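Mandalate racemase/muconate lactonizing enzyme (Unidentified, PDB 4E4U) is a putative member of the mandelate racemase/muconate lactonizing enzyme family, whose enzymes typically remove a proton beside a carboxylate to start isomerisation or elimination of acid substrates. Local coordinates at residues 281-286 with 318-323; 229-234 with 254-259; 26-31 with 95-100. All coordinates share one frame; numbering follows the deposited sequence.

Interaction 1: residues 281-286 with 318-323; sequences LNVARV and AASIQL
Val283 and Leu281 meet Ala319, Ser320 and Leu323 mainly through aliphatic groups, with one water-bridged polar link and no flat side chain at the junction. The carboxamide of Asn282 belongs to the loop and does not touch the helix. In its plane, OD1 takes the backbone N-H of Ala284 at 2.8 Å, forming an Asx turn, while ND2 serves His309 and Asn312. The turn is consistent with fixing the loop around Val283. Val283 and Ser320 each have two conformers, one described here. Val283 CG1 stands anti to the carbonyl carbon (chi1 -63°), which turns CG2 to the helix, 3.8 Å from CB of Ala319 and 3.7 Å from the peptide N of Ser320. CG1 is 4.0 Å from CD2 of Leu323. That same methyl meets Leu281 CD1 tip to tip at 3.9 Å. Small Ala319 lets the valine come close, and longer Leu323 reaches across. Ser320 OG hydrogen-bonds to Gln333, and a water bridges it to Val283 N, satisfying a buried N-H. The loop joins strand 278-279 of the enolase-type barrel to helix 289-301, whose Ile295 touches Leu281 and whose Ala292 touches Leu323. Phe267 of helix 263-272 packs on Leu281, and Met99 of helix 88-109 touches Ala319.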
loop_
_atom_site.group_PDB
_atom_site.type_symbol
_atom_site.label_atom_id
_atom_site.label_comp_id
_atom_site.label_asym_id
_atom_site.label_seq_id
_atom_site.Cartn_x
_atom_site.Cartn_y
_atom_site.Cartn_z
ATOM N N LEU A 281 28.370 -2.786 3.859
ATOM C CA LEU A 281 28.834 -1.857 4.872
ATOM C C LEU A 281 30.364 -1.837 4.919
ATOM O O LEU A 281 31.024 -2.865 4.707
ATOM C CB LEU A 281 28.248 -2.249 6.234
ATOM C CG LEU A 281 28.651 -3.616 6.805
ATOM C CD1 LEU A 281 29.930 -3.558 7.638
ATOM C CD2 LEU A 281 27.522 -4.202 7.636
ATOM N N ASN A 282 30.923 -0.667 5.201
ATOM C CA ASN A 282 32.330 -0.557 5.548
ATOM C C ASN A 282 32.380 -0.241 7.037
ATOM O O ASN A 282 31.813 0.775 7.479
ATOM C CB ASN A 282 33.023 0.519 4.714
ATOM C CG ASN A 282 34.519 0.559 4.950
ATOM O OD1 ASN A 282 34.978 0.631 6.095
ATOM N ND2 ASN A 282 35.290 0.523 3.870
ATOM N N VAL A 283 33.033 -1.107 7.805
ATOM C CA VAL A 283 33.045 -0.973 9.266
ATOM C C VAL A 283 33.703 0.317 9.730
ATOM O O VAL A 283 33.464 0.766 10.849
ATOM C CB VAL A 283 33.714 -2.177 9.981
ATOM C CG1 VAL A 283 32.941 -3.452 9.713
ATOM C CG2 VAL A 283 35.175 -2.332 9.553
ATOM N N ALA A 284 34.537 0.900 8.869
ATOM C CA ALA A 284 35.216 2.163 9.167
ATOM C C ALA A 284 34.399 3.402 8.769
ATOM O O ALA A 284 34.857 4.531 8.934
ATOM C CB ALA A 284 36.596 2.187 8.519
ATOM N N ARG A 285 33.190 3.185 8.255
ATOM C CA ARG A 285 32.267 4.273 7.913
ATOM C C ARG A 285 30.936 4.215 8.664
ATOM O O ARG A 285 30.350 5.260 8.960
ATOM C CB ARG A 285 31.984 4.290 6.401
ATOM C CG ARG A 285 30.734 5.077 5.996
ATOM C CD ARG A 285 30.710 5.342 4.513
ATOM N NE ARG A 285 31.520 6.508 4.183
ATOM C CZ ARG A 285 32.019 6.784 2.981
ATOM N NH1 ARG A 285 31.846 5.948 1.960
ATOM N NH2 ARG A 285 32.702 7.907 2.808
ATOM N N VAL A 286 30.434 3.016 8.954
ATOM C CA VAL A 286 29.046 2.906 9.415
ATOM C C VAL A 286 28.791 3.299 10.864
ATOM O O VAL A 286 27.635 3.460 11.256
ATOM C CB VAL A 286 28.431 1.494 9.165
ATOM C CG1 VAL A 286 28.399 1.182 7.683
ATOM C CG2 VAL A 286 29.168 0.419 9.958
ATOM N N ALA A 318 41.035 -5.683 9.186
ATOM C CA ALA A 318 41.033 -6.519 10.383
ATOM C C ALA A 318 39.711 -6.414 11.140
ATOM O O ALA A 318 39.153 -7.426 11.565
ATOM C CB ALA A 318 42.205 -6.179 11.286
ATOM N N ALA A 319 39.197 -5.194 11.289
ATOM C CA ALA A 319 37.917 -5.003 11.962
ATOM C C ALA A 319 36.789 -5.690 11.188
ATOM O O ALA A 319 35.904 -6.313 11.784
ATOM C CB ALA A 319 37.627 -3.516 12.149
ATOM N N SER A 320 36.835 -5.572 9.869
ATOM C CA SER A 320 35.837 -6.188 9.012
ATOM C C SER A 320 35.835 -7.707 9.180
ATOM O O SER A 320 34.774 -8.342 9.228
ATOM C CB SER A 320 36.115 -5.806 7.563
ATOM O OG SER A 320 34.966 -5.980 6.772
ATOM N N ILE A 321 37.031 -8.277 9.282
ATOM C CA ILE A 321 37.206 -9.702 9.489
ATOM C C ILE A 321 36.626 -10.124 10.838
ATOM O O ILE A 321 36.004 -11.177 10.944
ATOM C CB ILE A 321 38.702 -10.063 9.374
ATOM C CG1 ILE A 321 39.130 -9.963 7.909
ATOM C CG2 ILE A 321 38.991 -11.441 9.965
ATOM C CD1 ILE A 321 40.624 -9.759 7.701
ATOM N N GLN A 322 36.814 -9.298 11.866
ATOM C CA GLN A 322 36.227 -9.594 13.174
ATOM C C GLN A 322 34.703 -9.696 13.087
ATOM O O GLN A 322 34.105 -10.634 13.616
ATOM C CB GLN A 322 36.629 -8.537 14.206
ATOM C CG GLN A 322 38.114 -8.518 14.517
ATOM C CD GLN A 322 38.573 -9.737 15.287
ATOM O OE1 GLN A 322 37.961 -10.120 16.280
ATOM N NE2 GLN A 322 39.663 -10.347 14.842
ATOM N N LEU A 323 34.073 -8.738 12.412
ATOM C CA LEU A 323 32.628 -8.789 12.233
ATOM C C LEU A 323 32.223 -10.039 11.450
ATOM O O LEU A 323 31.332 -10.780 11.867
ATOM C CB LEU A 323 32.135 -7.545 11.494
ATOM C CG LEU A 323 30.642 -7.563 11.141
ATOM C CD1 LEU A 323 29.794 -7.431 12.403
ATOM C CD2 LEU A 323 30.296 -6.475 10.135
HETATM O O HOH W 1 34.482 -3.105 6.145
#

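Interaction 2: residues 229-234 with 254-259; sequences PLWFEE and PIATGE
Trp231 and Ala256 pack together where parallel strands 231-233 and 255-257 run side by side as a beta-alpha-beta crossover in the enolase-type barrel; helix 241-249 is the connection. This is the tight part. CB of Ala256 sits over one face of the indole, 3.5 Å from CG of Trp231, a CH-pi contact that a methyl is small enough to make. The indole is brought there by chi1 72°, with CG between the backbone N and carbonyl carbon. Pro254 O accepts from Phe232 N at 2.9 Å, Phe232 O from Ala256 N, and Ala256 O from Glu234 N. Pro254 CG presses to 3.1 Å from Leu230 O, a buried carbonyl with no polar partner in the model. On the other face Phe232 and Ile255 lie alongside one another, against Val247 and Ile244 of the helix. The far end, also buried, is looser only in that side chains and a water replace the strand ladder. Carboxylates of Glu234 and Glu259 stack with planes 3° apart, like charges, with Arg260 salt-bridged to Glu234 OE2. Glu233 OE2 and Glu259 OE2 are 3.1 Å apart without a hydrogen bond. Glu233, ending its strand, and Glu259, just beyond the next, lie where relatives commonly carry metal ligands; no metal is modelled. Phe82 of a neighbouring subunit packs on Glu234 and Glu259. Glu233 OE1 is shared by Lys164, Gln280 and Trp231 NE1, the last at 2.9 Å through the anti lone pair.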
loop_
_atom_site.group_PDB
_atom_site.type_symbol
_atom_site.label_atom_id
_atom_site.label_comp_id
_atom_site.label_asym_id
_atom_site.label_seq_id
_atom_site.Cartn_x
_atom_site.Cartn_y
_atom_site.Cartn_z
ATOM N N PRO A 229 25.405 -12.852 -12.848
ATOM C CA PRO A 229 26.298 -12.299 -11.824
ATOM C C PRO A 229 25.722 -12.497 -10.425
ATOM O O PRO A 229 24.491 -12.475 -10.228
ATOM C CB PRO A 229 26.353 -10.798 -12.147
ATOM C CG PRO A 229 25.611 -10.603 -13.414
ATOM C CD PRO A 229 24.771 -11.807 -13.670
ATOM N N LEU A 230 26.614 -12.662 -9.458
ATOM C CA LEU A 230 26.207 -12.760 -8.062
ATOM C C LEU A 230 25.605 -11.441 -7.564
ATOM O O LEU A 230 24.688 -11.442 -6.750
ATOM C CB LEU A 230 27.389 -13.208 -7.197
ATOM C CG LEU A 230 27.280 -13.107 -5.668
ATOM C CD1 LEU A 230 26.044 -13.793 -5.112
ATOM C CD2 LEU A 230 28.522 -13.682 -5.010
ATOM N N TRP A 231 26.115 -10.314 -8.044
ATOM C CA TRP A 231 25.457 -9.051 -7.737
ATOM C C TRP A 231 25.712 -7.953 -8.743
ATOM O O TRP A 231 26.641 -8.025 -9.553
ATOM C CB TRP A 231 25.787 -8.562 -6.321
ATOM C CG TRP A 231 27.176 -8.029 -6.054
ATOM C CD1 TRP A 231 27.807 -6.980 -6.671
ATOM C CD2 TRP A 231 28.051 -8.451 -5.006
ATOM N NE1 TRP A 231 29.044 -6.759 -6.097
ATOM C CE2 TRP A 231 29.211 -7.649 -5.057
ATOM C CE3 TRP A 231 27.971 -9.445 -4.019
ATOM C CZ2 TRP A 231 30.280 -7.810 -4.178
ATOM C CZ3 TRP A 231 29.030 -9.605 -3.145
ATOM C CH2 TRP A 231 30.170 -8.792 -3.230
ATOM N N PHE A 232 24.850 -6.946 -8.658
ATOM C CA PHE A 232 24.924 -5.704 -9.415
ATOM C C PHE A 232 25.074 -4.642 -8.325
ATOM O O PHE A 232 24.139 -4.403 -7.546
ATOM C CB PHE A 232 23.620 -5.564 -10.196
ATOM C CG PHE A 232 23.518 -4.349 -11.099
ATOM C CD1 PHE A 232 24.595 -3.511 -11.364
ATOM C CD2 PHE A 232 22.291 -4.050 -11.682
ATOM C CE1 PHE A 232 24.437 -2.409 -12.217
ATOM C CE2 PHE A 232 22.142 -2.962 -12.519
ATOM C CZ PHE A 232 23.212 -2.142 -12.786
ATOM N N GLU A 233 26.269 -4.060 -8.232
ATOM C CA GLU A 233 26.650 -3.182 -7.125
ATOM C C GLU A 233 26.260 -1.732 -7.392
ATOM O O GLU A 233 26.419 -1.254 -8.513
ATOM C CB GLU A 233 28.170 -3.256 -6.953
ATOM C CG GLU A 233 28.747 -2.464 -5.795
ATOM C CD GLU A 233 30.099 -2.999 -5.342
ATOM O OE1 GLU A 233 30.354 -4.211 -5.503
ATOM O OE2 GLU A 233 30.901 -2.213 -4.800
ATOM N N GLU A 234 25.770 -1.032 -6.367
ATOM C CA GLU A 234 25.490 0.408 -6.465
ATOM C C GLU A 234 24.969 0.830 -7.840
ATOM O O GLU A 234 25.621 1.604 -8.549
ATOM C CB GLU A 234 26.749 1.222 -6.144
ATOM C CG GLU A 234 27.213 1.164 -4.702
ATOM C CD GLU A 234 27.933 2.436 -4.312
ATOM O OE1 GLU A 234 28.934 2.776 -4.976
ATOM O OE2 GLU A 234 27.479 3.127 -3.382
ATOM N N PRO A 254 20.883 -10.132 -7.915
ATOM C CA PRO A 254 20.865 -9.499 -6.588
ATOM C C PRO A 254 21.479 -8.103 -6.613
ATOM O O PRO A 254 22.521 -7.914 -7.242
ATOM C CB PRO A 254 21.738 -10.438 -5.749
ATOM C CG PRO A 254 21.575 -11.765 -6.403
ATOM C CD PRO A 254 21.554 -11.444 -7.885
ATOM N N ILE A 255 20.841 -7.143 -5.951
ATOM C CA ILE A 255 21.425 -5.815 -5.799
ATOM C C ILE A 255 22.238 -5.752 -4.515
ATOM O O ILE A 255 21.759 -6.133 -3.439
ATOM C CB ILE A 255 20.357 -4.700 -5.791
ATOM C CG1 ILE A 255 19.504 -4.766 -7.068
ATOM C CG2 ILE A 255 21.013 -3.330 -5.624
ATOM C CD1 ILE A 255 20.293 -4.815 -8.371
ATOM N N ALA A 256 23.485 -5.306 -4.646
ATOM C CA ALA A 256 24.368 -5.090 -3.504
ATOM C C ALA A 256 24.656 -3.609 -3.392
ATOM O O ALA A 256 24.918 -2.943 -4.392
ATOM C CB ALA A 256 25.677 -5.864 -3.679
ATOM N N THR A 257 24.627 -3.086 -2.176
ATOM C CA THR A 257 25.011 -1.702 -1.979
ATOM C C THR A 257 25.367 -1.446 -0.528
ATOM O O THR A 257 25.119 -2.286 0.336
ATOM C CB THR A 257 23.897 -0.738 -2.440
ATOM O OG1 THR A 257 24.473 0.541 -2.706
ATOM C CG2 THR A 257 22.782 -0.631 -1.394
ATOM N N GLY A 258 25.929 -0.278 -0.251
ATOM C CA GLY A 258 26.090 0.136 1.128
ATOM C C GLY A 258 27.386 0.807 1.499
ATOM O O GLY A 258 27.496 1.335 2.609
ATOM N N GLU A 259 28.374 0.805 0.607
ATOM C CA GLU A 259 29.675 1.357 0.991
ATOM C C GLU A 259 29.631 2.859 1.243
ATOM O O GLU A 259 30.530 3.402 1.881
ATOM C CB GLU A 259 30.742 1.047 -0.047
ATOM C CG GLU A 259 30.672 1.904 -1.284
ATOM C CD GLU A 259 31.518 1.335 -2.393
ATOM O OE1 GLU A 259 32.553 1.944 -2.734
ATOM O OE2 GLU A 259 31.148 0.259 -2.911
HETATM O O HOH W 2 26.306 2.656 -0.995
#

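Interaction 3: residues 26-31 with 95-100; sequences VKLKTD and SGLEMA
Leu28 and Val26, with Leu97 facing them, bury most of the surface where strand 26-30 lies against helix 95-100. Leu28 lays its CD1 on the helix backbone and on Ala100: the methyl is 3.6 Å from CB of Ala100 and 3.7 Å from the carbonyl O of Leu97. Its CG keeps beside the backbone N, anti to the carbonyl carbon (chi1 -56°), while CD2 meets CD2 of Leu97 at 4.2 Å, the two leucines crossing at about a right angle. Alanine, with a single methyl, suits this point because the branched end of Leu28 lies directly against it. The scaffold is the N-terminal domain of the enolase superfamily, a three-stranded antiparallel sheet followed by helices. Strand 22-30 is its middle strand, and the helix crosses it at -43° with the short-segment axes 8.4 Å apart. Val26, two residues before Leu28 and on the same face of the sheet, presents CG2 to the helix, 3.6 Å from the carbonyl O of Gly96. Glycine, without a side chain, lets CG2 lie directly on the main chain. Leu97 approaches Val26 as well, its CD2 4.3 Å from CG2 of Val26. Leu62 touches both Leu28 and Leu97, while Leu6 of strand 3-12 touches Val26 and Leu28, and Ile40 of strand 35-40 touches Val26.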
loop_
_atom_site.group_PDB
_atom_site.type_symbol
_atom_site.label_atom_id
_atom_site.label_comp_id
_atom_site.label_asym_id
_atom_site.label_seq_id
_atom_site.Cartn_x
_atom_site.Cartn_y
_atom_site.Cartn_z
ATOM N N VAL A 26 43.992 5.722 13.695
ATOM C CA VAL A 26 44.030 6.319 15.024
ATOM C C VAL A 26 44.552 5.298 16.029
ATOM O O VAL A 26 44.238 4.103 15.939
ATOM C CB VAL A 26 42.639 6.840 15.456
ATOM C CG1 VAL A 26 42.244 8.050 14.616
ATOM C CG2 VAL A 26 41.584 5.735 15.359
ATOM N N LYS A 27 45.378 5.764 16.961
ATOM C CA LYS A 27 45.883 4.921 18.040
ATOM C C LYS A 27 45.458 5.505 19.379
ATOM O O LYS A 27 45.711 6.676 19.662
ATOM C CB LYS A 27 47.407 4.779 17.961
ATOM C CG LYS A 27 47.877 3.913 16.801
ATOM C CD LYS A 27 49.404 3.793 16.746
ATOM C CE LYS A 27 49.971 3.057 17.955
ATOM N NZ LYS A 27 51.450 2.946 17.913
ATOM N N LEU A 28 44.784 4.691 20.187
ATOM C CA LEU A 28 44.336 5.105 21.511
ATOM C C LEU A 28 45.156 4.417 22.577
ATOM O O LEU A 28 45.555 3.261 22.415
ATOM C CB LEU A 28 42.873 4.724 21.721
ATOM C CG LEU A 28 41.872 5.247 20.698
ATOM C CD1 LEU A 28 40.468 4.805 21.077
ATOM C CD2 LEU A 28 41.966 6.764 20.616
ATOM N N LYS A 29 45.404 5.112 23.680
ATOM C CA LYS A 29 46.046 4.477 24.821
ATOM C C LYS A 29 45.206 4.702 26.070
ATOM O O LYS A 29 44.593 5.764 26.240
ATOM C CB LYS A 29 47.473 4.994 25.023
ATOM C CG LYS A 29 48.368 4.029 25.797
ATOM C CD LYS A 29 49.834 4.438 25.738
ATOM C CE LYS A 29 50.744 3.271 26.116
ATOM N NZ LYS A 29 51.701 3.630 27.199
ATOM N N THR A 30 45.160 3.687 26.926
ATOM C CA THR A 30 44.441 3.783 28.189
ATOM C C THR A 30 45.368 4.218 29.318
ATOM O O THR A 30 46.598 4.225 29.164
ATOM C CB THR A 30 43.827 2.443 28.593
ATOM O OG1 THR A 30 44.876 1.509 28.880
ATOM C CG2 THR A 30 42.930 1.897 27.484
ATOM N N ASP A 31 44.771 4.553 30.460
ATOM C CA ASP A 31 45.521 4.966 31.634
ATOM C C ASP A 31 46.397 3.849 32.194
ATOM O O ASP A 31 47.385 4.122 32.869
ATOM C CB ASP A 31 44.585 5.530 32.714
ATOM C CG ASP A 31 43.448 4.581 33.089
ATOM O OD1 ASP A 31 43.149 3.612 32.347
ATOM O OD2 ASP A 31 42.821 4.837 34.139
ATOM N N SER A 95 33.758 5.598 13.835
ATOM C CA SER A 95 34.012 4.196 13.499
ATOM C C SER A 95 35.440 3.812 13.880
ATOM O O SER A 95 35.680 2.746 14.449
ATOM C CB SER A 95 33.832 3.948 12.005
ATOM O OG SER A 95 32.511 4.199 11.582
ATOM N N GLY A 96 36.390 4.684 13.554
ATOM C CA GLY A 96 37.787 4.423 13.854
ATOM C C GLY A 96 38.034 4.414 15.346
ATOM O O GLY A 96 38.728 3.541 15.865
ATOM N N LEU A 97 37.477 5.401 16.046
ATOM C CA LEU A 97 37.648 5.472 17.493
ATOM C C LEU A 97 37.014 4.266 18.179
ATOM O O LEU A 97 37.597 3.687 19.098
ATOM C CB LEU A 97 37.050 6.764 18.042
ATOM C CG LEU A 97 37.652 8.088 17.558
ATOM C CD1 LEU A 97 36.861 9.261 18.119
ATOM C CD2 LEU A 97 39.120 8.190 17.943
ATOM N N GLU A 98 35.827 3.880 17.721
ATOM C CA GLU A 98 35.095 2.786 18.343
ATOM C C GLU A 98 35.801 1.445 18.130
ATOM O O GLU A 98 35.889 0.625 19.048
ATOM C CB GLU A 98 33.657 2.753 17.817
ATOM C CG GLU A 98 32.721 1.815 18.567
ATOM C CD GLU A 98 32.550 0.485 17.865
ATOM O OE1 GLU A 98 33.442 0.133 17.063
ATOM O OE2 GLU A 98 31.536 -0.211 18.113
ATOM N N MET A 99 36.319 1.205 16.928
ATOM C CA MET A 99 36.964 -0.084 16.694
ATOM C C MET A 99 38.279 -0.174 17.473
ATOM O O MET A 99 38.670 -1.258 17.909
ATOM C CB MET A 99 37.150 -0.389 15.199
ATOM C CG MET A 99 38.255 0.406 14.521
ATOM S SD MET A 99 38.485 -0.032 12.780
ATOM C CE MET A 99 36.987 0.626 12.045
ATOM N N ALA A 100 38.943 0.967 17.678
ATOM C CA ALA A 100 40.130 1.017 18.536
ATOM C C ALA A 100 39.744 0.690 19.978
ATOM O O ALA A 100 40.483 0.010 20.682
ATOM C CB ALA A 100 40.811 2.371 18.449
#

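How the interactions relate
From the N terminus, interaction 3 comes first: it brings strand 26-30 against helix 95-100, closing a loop of 63 residues within the N-terminal domain. Interaction 2 follows in the barrel, spanning only 19 residues between adjacent strands. Interaction 1 closes last, its 31 intervening residues joining the loop 281-286 to helix 314-325. The three loops stand in series, so none nests in or crosses another. Interaction 1 nevertheless touches both others. Arg285 NH1 probably hydrogen-bonds to Glu259 O (2.9 Å) of interaction 2, and Ala284 O packs on Ser95 CB at 3.3 Å, linking barrel to N-terminal domain. Interactions 2 and 3 stay apart, their nearest atoms about 10 Å from each other.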